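Local coordinates for Os03g0854200 protein (Oryza sativa Japonica Group, PDB 3HKM) that binds double-stranded DNA and single-stranded RNA, shows hydrolytic DNase and phosphorolytic RNase activity in vitro, and is probably a component of the exosome core, at residues G29-Q35 against N121-A126; K59-V64 against L88-L94; E63-M69 against V104-G110; L137-C143 against A167-N173. The contacts are given in a common frame with arbitrary orientation. Numbering follows the deposited sequence.

Interaction 1: residues G29-Q35 against N121-A126; sequences GSARWAQ and NACCAA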
# COMPACT_ATOMS: atom_id res chain seq x y z
N GLY A 29 -1.83 -8.77 -14.02
CA GLY A 29 -2.57 -8.78 -12.78
C GLY A 29 -3.06 -7.39 -12.45
O GLY A 29 -2.33 -6.41 -12.60
N SER A 30 -4.31 -7.28 -12.02
CA SER A 30 -4.79 -6.00 -11.53
C SER A 30 -5.76 -6.15 -10.35
O SER A 30 -6.31 -7.21 -10.10
CB SER A 30 -5.38 -5.15 -12.66
OG SER A 30 -6.52 -5.74 -13.26
N ALA A 31 -5.93 -5.05 -9.62
CA ALA A 31 -6.79 -5.02 -8.45
C ALA A 31 -7.34 -3.61 -8.28
O ALA A 31 -6.57 -2.67 -8.16
CB ALA A 31 -6.01 -5.43 -7.21
N ARG A 32 -8.66 -3.47 -8.29
CA ARG A 32 -9.28 -2.25 -7.83
C ARG A 32 -9.58 -2.44 -6.34
O ARG A 32 -10.52 -3.14 -5.96
CB ARG A 32 -10.56 -1.93 -8.61
CG ARG A 32 -11.55 -1.07 -7.83
CD ARG A 32 -12.69 -0.56 -8.69
NE ARG A 32 -12.20 0.36 -9.71
CZ ARG A 32 -12.92 1.30 -10.31
NH1 ARG A 32 -14.19 1.48 -9.98
NH2 ARG A 32 -12.37 2.08 -11.22
N TRP A 33 -8.76 -1.83 -5.50
CA TRP A 33 -8.82 -2.06 -4.07
C TRP A 33 -9.52 -0.88 -3.38
O TRP A 33 -9.20 0.29 -3.66
CB TRP A 33 -7.40 -2.27 -3.54
CG TRP A 33 -7.27 -2.54 -2.09
CD1 TRP A 33 -7.32 -1.63 -1.08
CD2 TRP A 33 -7.04 -3.81 -1.47
NE1 TRP A 33 -7.16 -2.25 0.13
CE2 TRP A 33 -6.98 -3.59 -0.08
CE3 TRP A 33 -6.90 -5.12 -1.95
CZ2 TRP A 33 -6.77 -4.63 0.84
CZ3 TRP A 33 -6.68 -6.15 -1.04
CH2 TRP A 33 -6.62 -5.89 0.34
N ALA A 34 -10.47 -1.18 -2.50
CA ALA A 34 -11.21 -0.14 -1.81
C ALA A 34 -11.22 -0.29 -0.29
O ALA A 34 -11.46 -1.36 0.25
CB ALA A 34 -12.64 -0.06 -2.35
N GLN A 35 -10.93 0.81 0.40
CA GLN A 35 -11.15 0.88 1.83
C GLN A 35 -11.99 2.12 2.06
O GLN A 35 -11.53 3.24 1.84
CB GLN A 35 -9.82 0.99 2.56
CG GLN A 35 -8.83 -0.04 2.10
CD GLN A 35 -7.44 0.24 2.62
OE1 GLN A 35 -7.21 1.24 3.29
NE2 GLN A 35 -6.50 -0.64 2.31
N ASN A 121 -1.51 -1.89 -0.30
CA ASN A 121 -2.30 -3.12 -0.26
C ASN A 121 -2.82 -3.53 -1.63
O ASN A 121 -2.78 -4.70 -2.00
CB ASN A 121 -3.48 -2.94 0.69
CG ASN A 121 -3.05 -2.67 2.11
OD1 ASN A 121 -3.65 -1.86 2.81
ND2 ASN A 121 -2.00 -3.34 2.55
N ALA A 122 -3.34 -2.55 -2.36
CA ALA A 122 -3.82 -2.74 -3.72
C ALA A 122 -2.75 -3.38 -4.59
O ALA A 122 -3.02 -4.29 -5.38
CB ALA A 122 -4.23 -1.41 -4.30
N CYS A 123 -1.52 -2.89 -4.45
CA CYS A 123 -0.41 -3.29 -5.30
C CYS A 123 0.09 -4.66 -4.91
O CYS A 123 0.55 -5.42 -5.76
CB CYS A 123 0.72 -2.27 -5.24
SG CYS A 123 0.44 -0.85 -6.30
N CYS A 124 0.02 -4.97 -3.62
CA CYS A 124 0.40 -6.30 -3.16
C CYS A 124 -0.55 -7.34 -3.72
O CYS A 124 -0.14 -8.45 -4.06
CB CYS A 124 0.41 -6.38 -1.63
SG CYS A 124 0.73 -8.06 -1.02
N ALA A 125 -1.82 -6.98 -3.81
CA ALA A 125 -2.83 -7.89 -4.36
C ALA A 125 -2.63 -8.11 -5.86
O ALA A 125 -2.72 -9.24 -6.34
CB ALA A 125 -4.22 -7.37 -4.08
N ALA A 126 -2.37 -7.03 -6.59
CA ALA A 126 -2.17 -7.12 -8.04
C ALA A 126 -0.91 -7.90 -8.42
O ALA A 126 -0.92 -8.66 -9.38
CB ALA A 126 -2.16 -5.74 -8.65

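Interaction 2: residues K59-V64 against L88-L94; sequences KASIEV and LQSICLL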
# COMPACT_ATOMS: atom_id res chain seq x y z
N LYS A 59 19.47 -8.76 -11.72
CA LYS A 59 18.31 -8.95 -10.85
C LYS A 59 17.06 -8.42 -11.55
O LYS A 59 17.17 -7.60 -12.47
CB LYS A 59 18.52 -8.22 -9.52
CG LYS A 59 19.48 -8.89 -8.56
CD LYS A 59 19.76 -8.01 -7.34
CE LYS A 59 20.57 -6.76 -7.72
NZ LYS A 59 22.02 -7.05 -7.96
N ALA A 60 15.89 -8.88 -11.13
CA ALA A 60 14.63 -8.41 -11.72
C ALA A 60 14.33 -6.95 -11.35
O ALA A 60 14.63 -6.50 -10.25
CB ALA A 60 13.47 -9.31 -11.30
N SER A 61 13.75 -6.22 -12.30
CA SER A 61 13.39 -4.82 -12.08
C SER A 61 11.92 -4.67 -11.77
O SER A 61 11.07 -5.31 -12.40
CB SER A 61 13.72 -3.98 -13.33
OG SER A 61 15.09 -4.11 -13.68
N ILE A 62 11.62 -3.83 -10.78
CA ILE A 62 10.25 -3.45 -10.48
C ILE A 62 10.17 -1.93 -10.64
O ILE A 62 10.99 -1.22 -10.06
CB ILE A 62 9.81 -3.89 -9.06
CG1 ILE A 62 9.42 -5.37 -9.04
CG2 ILE A 62 8.60 -3.08 -8.59
CD1 ILE A 62 10.58 -6.33 -9.09
N GLU A 63 9.23 -1.46 -11.45
CA GLU A 63 9.08 -0.03 -11.69
C GLU A 63 7.64 0.42 -11.41
O GLU A 63 6.72 -0.37 -11.56
CB GLU A 63 9.47 0.30 -13.14
CG GLU A 63 10.82 -0.28 -13.52
CD GLU A 63 11.43 0.39 -14.74
OE1 GLU A 63 10.67 0.93 -15.57
OE2 GLU A 63 12.68 0.36 -14.87
N VAL A 64 7.46 1.67 -11.00
CA VAL A 64 6.15 2.15 -10.58
C VAL A 64 5.84 3.59 -11.02
O VAL A 64 6.67 4.48 -10.89
CB VAL A 64 5.97 2.04 -9.04
CG1 VAL A 64 4.51 2.18 -8.66
CG2 VAL A 64 6.54 0.72 -8.53
N LEU A 88 7.62 -2.03 -2.76
CA LEU A 88 7.40 -3.13 -3.68
C LEU A 88 8.70 -3.83 -4.03
O LEU A 88 8.77 -5.05 -3.97
CB LEU A 88 6.71 -2.64 -4.95
CG LEU A 88 5.25 -2.23 -4.82
CD1 LEU A 88 4.67 -2.13 -6.20
CD2 LEU A 88 4.47 -3.23 -4.00
N GLN A 89 9.72 -3.06 -4.39
CA GLN A 89 11.04 -3.63 -4.67
C GLN A 89 11.50 -4.46 -3.48
O GLN A 89 12.16 -5.50 -3.63
CB GLN A 89 12.05 -2.52 -5.00
CG GLN A 89 11.76 -1.81 -6.31
CD GLN A 89 12.72 -0.68 -6.62
OE1 GLN A 89 13.25 -0.02 -5.72
NE2 GLN A 89 12.95 -0.44 -7.90
N SER A 90 11.13 -4.00 -2.29
CA SER A 90 11.43 -4.67 -1.04
C SER A 90 10.81 -6.07 -0.92
O SER A 90 11.50 -7.04 -0.58
CB SER A 90 10.99 -3.81 0.15
OG SER A 90 11.18 -4.49 1.37
N ILE A 91 9.51 -6.17 -1.20
CA ILE A 91 8.81 -7.43 -0.97
C ILE A 91 8.96 -8.42 -2.11
O ILE A 91 8.78 -9.61 -1.92
CB ILE A 91 7.30 -7.23 -0.69
CG1 ILE A 91 6.55 -6.99 -2.00
CG2 ILE A 91 7.07 -6.11 0.33
CD1 ILE A 91 5.05 -6.84 -1.82
N CYS A 92 9.29 -7.92 -3.29
CA CYS A 92 9.45 -8.78 -4.46
C CYS A 92 10.73 -9.60 -4.37
O CYS A 92 11.78 -9.07 -4.00
CB CYS A 92 9.45 -7.95 -5.75
SG CYS A 92 7.81 -7.35 -6.27
N LEU A 93 10.64 -10.88 -4.70
CA LEU A 93 11.85 -11.69 -4.82
C LEU A 93 12.51 -11.45 -6.18
O LEU A 93 11.97 -11.80 -7.23
CB LEU A 93 11.55 -13.17 -4.59
CG LEU A 93 12.81 -14.02 -4.38
CD1 LEU A 93 13.83 -13.25 -3.55
CD2 LEU A 93 12.49 -15.36 -3.73
N LEU A 94 13.69 -10.84 -6.16
CA LEU A 94 14.30 -10.26 -7.35
C LEU A 94 15.21 -11.22 -8.10
O LEU A 94 15.60 -10.97 -9.24
CB LEU A 94 15.05 -8.96 -7.00
CG LEU A 94 16.02 -8.96 -5.80
CD1 LEU A 94 15.35 -9.29 -4.44
CD2 LEU A 94 17.20 -9.89 -6.05

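Interaction 3: residues E63-M69 against V104-G110; sequences EVVWKPM and VILQVVG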
# COMPACT_ATOMS: atom_id res chain seq x y z
N GLU A 63 9.23 -1.46 -11.45
CA GLU A 63 9.08 -0.03 -11.69
C GLU A 63 7.64 0.42 -11.41
O GLU A 63 6.72 -0.37 -11.56
CB GLU A 63 9.47 0.30 -13.14
CG GLU A 63 10.82 -0.28 -13.52
CD GLU A 63 11.43 0.39 -14.74
OE1 GLU A 63 10.67 0.93 -15.57
OE2 GLU A 63 12.68 0.36 -14.87
N VAL A 64 7.46 1.67 -11.00
CA VAL A 64 6.15 2.15 -10.58
C VAL A 64 5.84 3.59 -11.02
O VAL A 64 6.67 4.48 -10.89
CB VAL A 64 5.97 2.04 -9.04
CG1 VAL A 64 4.51 2.18 -8.66
CG2 VAL A 64 6.54 0.72 -8.53
N VAL A 65 4.64 3.79 -11.55
CA VAL A 65 4.18 5.13 -11.86
C VAL A 65 2.87 5.39 -11.13
O VAL A 65 1.90 4.64 -11.26
CB VAL A 65 4.06 5.39 -13.39
CG1 VAL A 65 4.14 4.10 -14.18
CG2 VAL A 65 2.80 6.19 -13.74
N TRP A 66 2.87 6.45 -10.33
CA TRP A 66 1.74 6.85 -9.52
C TRP A 66 0.96 7.89 -10.30
O TRP A 66 1.51 8.91 -10.70
CB TRP A 66 2.25 7.45 -8.21
CG TRP A 66 1.45 7.09 -6.98
CD1 TRP A 66 1.66 6.04 -6.13
CD2 TRP A 66 0.32 7.80 -6.47
NE1 TRP A 66 0.73 6.05 -5.13
CE2 TRP A 66 -0.11 7.11 -5.31
CE3 TRP A 66 -0.38 8.93 -6.88
CZ2 TRP A 66 -1.19 7.53 -4.55
CZ3 TRP A 66 -1.46 9.34 -6.13
CH2 TRP A 66 -1.86 8.65 -4.98
N LYS A 67 -0.32 7.63 -10.52
CA LYS A 67 -1.15 8.51 -11.34
C LYS A 67 -2.30 9.10 -10.53
O LYS A 67 -3.09 8.36 -9.95
CB LYS A 67 -1.68 7.76 -12.58
CG LYS A 67 -0.63 6.88 -13.25
CD LYS A 67 -0.71 6.91 -14.77
CE LYS A 67 -1.77 5.98 -15.33
NZ LYS A 67 -1.62 5.83 -16.82
N PRO A 68 -2.38 10.45 -10.48
CA PRO A 68 -3.39 11.16 -9.69
C PRO A 68 -4.77 11.00 -10.30
O PRO A 68 -4.88 10.77 -11.51
CB PRO A 68 -2.95 12.63 -9.79
CG PRO A 68 -1.55 12.61 -10.32
CD PRO A 68 -1.49 11.39 -11.18
N MET A 69 -5.82 11.13 -9.50
CA MET A 69 -7.16 10.94 -10.03
C MET A 69 -7.52 12.07 -11.00
O MET A 69 -8.58 12.03 -11.64
CB MET A 69 -8.21 10.74 -8.91
CG MET A 69 -8.77 12.00 -8.27
SD MET A 69 -9.47 11.66 -6.62
CE MET A 69 -8.07 12.07 -5.59
N VAL A 104 4.45 -1.52 -12.49
CA VAL A 104 3.25 -1.32 -11.71
C VAL A 104 2.67 0.07 -11.99
O VAL A 104 3.38 1.08 -11.90
CB VAL A 104 3.55 -1.46 -10.21
CG1 VAL A 104 2.28 -1.31 -9.38
CG2 VAL A 104 4.24 -2.78 -9.93
N ILE A 105 1.40 0.12 -12.34
CA ILE A 105 0.70 1.39 -12.46
C ILE A 105 -0.37 1.48 -11.39
O ILE A 105 -1.17 0.57 -11.21
CB ILE A 105 0.08 1.60 -13.85
CG1 ILE A 105 1.18 1.65 -14.90
CG2 ILE A 105 -0.72 2.89 -13.88
CD1 ILE A 105 0.71 2.18 -16.24
N LEU A 106 -0.37 2.59 -10.66
CA LEU A 106 -1.32 2.84 -9.60
C LEU A 106 -2.17 4.04 -9.99
O LEU A 106 -1.66 5.15 -10.14
CB LEU A 106 -0.57 3.08 -8.28
CG LEU A 106 -1.36 3.13 -6.97
CD1 LEU A 106 -2.08 4.46 -6.78
CD2 LEU A 106 -2.34 1.96 -6.89
N GLN A 107 -3.46 3.81 -10.16
CA GLN A 107 -4.38 4.87 -10.52
C GLN A 107 -5.32 5.16 -9.36
O GLN A 107 -6.10 4.29 -8.94
CB GLN A 107 -5.19 4.47 -11.76
CG GLN A 107 -6.36 5.40 -12.07
CD GLN A 107 -5.91 6.77 -12.56
OE1 GLN A 107 -6.20 7.80 -11.94
NE2 GLN A 107 -5.19 6.79 -13.68
N VAL A 108 -5.25 6.38 -8.83
CA VAL A 108 -6.16 6.81 -7.77
C VAL A 108 -7.56 7.11 -8.31
O VAL A 108 -7.73 7.82 -9.30
CB VAL A 108 -5.63 8.04 -7.02
CG1 VAL A 108 -6.59 8.45 -5.92
CG2 VAL A 108 -4.27 7.72 -6.43
N VAL A 109 -8.56 6.53 -7.65
CA VAL A 109 -9.96 6.65 -8.06
C VAL A 109 -10.71 7.57 -7.10
O VAL A 109 -11.49 8.41 -7.51
CB VAL A 109 -10.64 5.26 -8.12
CG1 VAL A 109 -12.15 5.40 -8.25
CG2 VAL A 109 -10.06 4.43 -9.27
N GLY A 110 -10.44 7.39 -5.81
CA GLY A 110 -11.02 8.23 -4.77
C GLY A 110 -10.05 8.38 -3.62
O GLY A 110 -9.20 7.51 -3.40

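Interaction 4: residues L137-C143 against A167-N173; sequences LAVAIGC and AHLVFPN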
# COMPACT_ATOMS: atom_id res chain seq x y z
N LEU A 137 3.85 -11.15 1.84
CA LEU A 137 2.81 -10.14 1.65
C LEU A 137 3.20 -8.81 2.30
O LEU A 137 3.89 -8.78 3.32
CB LEU A 137 1.50 -10.61 2.28
CG LEU A 137 0.46 -11.34 1.45
CD1 LEU A 137 1.07 -12.45 0.61
CD2 LEU A 137 -0.64 -11.87 2.35
N ALA A 138 2.76 -7.71 1.70
CA ALA A 138 2.84 -6.40 2.34
C ALA A 138 1.44 -5.94 2.74
O ALA A 138 0.55 -5.83 1.90
CB ALA A 138 3.51 -5.39 1.43
N VAL A 139 1.24 -5.69 4.03
CA VAL A 139 -0.03 -5.20 4.53
C VAL A 139 0.19 -3.85 5.23
O VAL A 139 0.85 -3.78 6.26
CB VAL A 139 -0.72 -6.24 5.47
CG1 VAL A 139 -1.78 -5.59 6.34
CG2 VAL A 139 -1.32 -7.36 4.66
N ALA A 140 -0.35 -2.78 4.64
CA ALA A 140 -0.10 -1.43 5.14
C ALA A 140 -1.31 -0.86 5.87
O ALA A 140 -2.44 -1.15 5.50
CB ALA A 140 0.31 -0.51 4.00
N ILE A 141 -1.07 -0.06 6.89
CA ILE A 141 -2.15 0.56 7.66
C ILE A 141 -1.79 1.99 8.07
O ILE A 141 -0.73 2.23 8.64
CB ILE A 141 -2.48 -0.25 8.94
CG1 ILE A 141 -2.91 -1.68 8.59
CG2 ILE A 141 -3.56 0.45 9.74
CD1 ILE A 141 -3.17 -2.55 9.79
N GLY A 142 -2.69 2.93 7.78
CA GLY A 142 -2.54 4.30 8.21
C GLY A 142 -3.00 4.46 9.65
O GLY A 142 -4.16 4.26 9.96
N CYS A 143 -2.07 4.80 10.54
CA CYS A 143 -2.38 4.95 11.95
C CYS A 143 -2.38 6.42 12.32
O CYS A 143 -1.46 7.14 11.96
CB CYS A 143 -1.33 4.25 12.81
SG CYS A 143 -0.90 2.60 12.28
N ALA A 167 1.33 7.53 11.33
CA ALA A 167 2.35 6.68 10.76
C ALA A 167 1.75 5.85 9.64
O ALA A 167 0.62 5.40 9.72
CB ALA A 167 2.92 5.77 11.84
N HIS A 168 2.52 5.66 8.57
CA HIS A 168 2.17 4.66 7.58
C HIS A 168 2.99 3.43 7.88
O HIS A 168 4.20 3.43 7.70
CB HIS A 168 2.49 5.16 6.17
CG HIS A 168 1.59 6.27 5.71
ND1 HIS A 168 1.96 7.16 4.72
CD2 HIS A 168 0.35 6.64 6.11
CE1 HIS A 168 0.98 8.03 4.53
NE2 HIS A 168 -0.01 7.73 5.35
N LEU A 169 2.34 2.37 8.37
CA LEU A 169 3.06 1.14 8.66
C LEU A 169 2.75 0.07 7.62
O LEU A 169 1.63 -0.03 7.12
CB LEU A 169 2.73 0.61 10.07
CG LEU A 169 2.93 1.58 11.24
CD1 LEU A 169 2.49 0.94 12.55
CD2 LEU A 169 4.37 2.09 11.33
N VAL A 170 3.77 -0.71 7.29
CA VAL A 170 3.58 -1.83 6.39
C VAL A 170 4.30 -3.05 6.95
O VAL A 170 5.51 -3.04 7.19
CB VAL A 170 3.90 -1.48 4.90
CG1 VAL A 170 4.63 -0.14 4.80
CG2 VAL A 170 4.63 -2.61 4.18
N PHE A 171 3.50 -4.07 7.22
CA PHE A 171 3.96 -5.25 7.91
C PHE A 171 4.15 -6.37 6.90
O PHE A 171 3.39 -6.49 5.95
CB PHE A 171 2.94 -5.67 8.97
CG PHE A 171 2.45 -4.53 9.81
CD1 PHE A 171 2.99 -4.29 11.07
CD2 PHE A 171 1.45 -3.69 9.35
CE1 PHE A 171 2.53 -3.25 11.85
CE2 PHE A 171 0.99 -2.65 10.13
CZ PHE A 171 1.53 -2.43 11.38
N PRO A 172 5.19 -7.20 7.12
CA PRO A 172 5.47 -8.40 6.34
C PRO A 172 4.59 -9.52 6.85
O PRO A 172 4.38 -9.59 8.06
CB PRO A 172 6.93 -8.72 6.70
CG PRO A 172 7.39 -7.60 7.61
CD PRO A 172 6.17 -7.01 8.20
N ASN A 173 4.06 -10.36 5.97
CA ASN A 173 3.19 -11.45 6.39
C ASN A 173 3.43 -12.71 5.56
O ASN A 173 3.36 -12.67 4.33
CB ASN A 173 1.72 -11.03 6.31
CG ASN A 173 0.81 -11.95 7.10
OD1 ASN A 173 0.40 -11.63 8.22
ND2 ASN A 173 0.48 -13.09 6.51

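Interaction 1: residues G29-Q35 against N121-A126
This is a buried helix-on-sheet contact in the RNase PH fold. Helix 115-130 packs against strand 29-35 of the five-stranded mixed sheet. The axes of the two short segments approach to 6.8 Å, and their directions differ by 149°, so the helix runs roughly antiparallel to the strand. Small side chains allow this close approach. Ala31 and Trp33 point toward the helix, as alternate residues of a strand do. Ala31 CB sits 4.1 Å from Ala125 CB and 4.1 Å from Ala126 CB, and it also rests 3.7 Å from Ala122 O. At Gly29 the helix is so near that a CB would clash with Ala126 O; Gly29 CA lies 3.8 Å from that oxygen. Trp33 contributes the most buried area. Its CB meets Ala122 CB at 3.4 Å. Asn121 CB lies over one face of the indole, 4.0 Å from the centroid of the five-membered ring of Trp33, which is a CH-pi contact. Ala125 CB is 4.1 Å from Trp33 CE3. Most of these contacts are between apolar side-chain atoms. Strands 17-21 and 38-49 flank strand 29-35 in the sheet. The Trp33 ring also meets Phe225 of helix 205-229. Cys123, pointing away from strand 29-35, packs on Val104 and Leu106 of strand 100-110, so the helix spans several strands.

Interaction 2: residues K59-V64 against L88-L94
Two hydrogen bonds tie the start of edge strand 61-67 to the end of helix 77-91 and the loop after it. Ala60 N donates to Leu94 O at 2.8 Å, nearly straight at 170°. Gln89 NE2 donates to Ile62 O at 3.0 Å. This side-chain bond satisfies a carbonyl on the strand's outer edge. Cys92 N hydrogen-bonds to Leu88 O at 3.0 Å, closing the last helical turn. Cys92 itself leaves helical geometry, and the chain turns so that Leu94 can meet Ala60. Apolar contacts fill the space between the bonds. Ile62 is central: its CG2 lies 4.1 Å from Leu88 CB, and its CG1 lies 3.8 Å from Cys92 SG. Val64 CG2 touches Leu88 CD1 at 4.1 Å. At the exposed end, Lys59 CD meets Leu94 CD2 at 3.4 Å. The contact belongs to the beta-alpha-beta unit of strand 61-67, helix 77-91 and strand 100-110. Ser61 and Glu63 bond through their backbones to strand 100-110, while Leu88 and Cys92 also pack on Leu127 of helix 115-130.

Interaction 3: residues E63-M69 against V104-G110
Lys67, Val108 and Met69 bury the most surface where parallel strands 61-67 and 100-110 pair. Lys67 joins both backbone and side chain to the neighbour. Its N donates to Leu106 O at 2.8 Å, and its O accepts from Val108 N at 3.1 Å. Its aliphatic part lies along the partly exposed face with Val65 and Ile105, with Lys67 CE 3.6 Å from Ile105 CG2. Met69, past the end of its strand, closes over Val108: Met69 CB lies 3.0 Å from Val108 O, and Met69 CE lies 3.9 Å from Val108 CG1. On the buried face, Leu106 CD1 sits over the Trp66 indole, 3.8 Å from the five-membered ring centroid, a CH-pi contact. Beyond Val108, Val109 and Gly110 both face Ile39 of strand 38-49 in a classic beta bulge. Five backbone hydrogen bonds fix the parallel register. The chemistry is thus two-sided: Val64, Trp66, Val104 and Leu106 make an apolar face toward helices 77-91 and 115-130, while Val65, Ile105, Lys67 and Gln107 make the other face mixed.

Interaction 4: residues L137-C143 against A167-N173
Antiparallel strands 138-145 and 165-172 pair here in the four-stranded sheet. Ala167 opens the pairing: Cys143 N hydrogen-bonds to Ala167 O at 2.9 Å, while the reciprocal bond, Ala167 N to Cys143 O, is less certain. Ala167, Leu169 and Phe171 share one face with Val139, Ile141 and Cys143; His168 and Val170 share the other with Ala138 and Ala140. His168 faces Gly142, whose CA lies at the imidazole edge. Leu169 exchanges hydrogen bonds with Ile141, Ile141 N to Leu169 O at 2.7 Å and Leu169 N to Ile141 O at 3.1 Å. Its CD1 touches Cys143 SG. At Val170 the strands draw closest, with Val170 CA 3.9 Å from Ala140 CA; small Ala140 fits there. Phe171 hydrogen-bonds with Val139, Phe171 N to Val139 O at 2.8 Å and Val139 N to Phe171 O at 3.0 Å. Pro172 CA makes a CA-H...O contact with Leu137 O. Asn173 ends the pairing, with hydrogen bonds Leu137 N to Asn173 O at 3.0 Å and Asn173 N to Leu137 O at 3.1 Å. The sheet lies between helices. Ala140 and His168 meet helix 115-130; Val139, Cys143 and Leu169 meet helix 205-229. Strand 197-201 flanks strand 165-172.

In the fold
Interactions 1, 2 and 3 all reach the five-stranded sheet. Interaction 4 belongs to the four-stranded sheet. Between the segments of interaction 1 along the chain come those of interactions 2 and 3, which alternate and share Glu63 and Val64. Interaction 4 follows. Helix 115-130 is the common link. Cys123 packs on Leu88 of interaction 2 and on Val104 and Leu106 of interaction 3, while Cys124 and Asn121 touch strand 138-145. Ile91 also touches Ala138. Centres of interactions 3 and 4 lie about 19 Å apart without touching. The two sheets are thus joined through helices into one compact RNase PH domain.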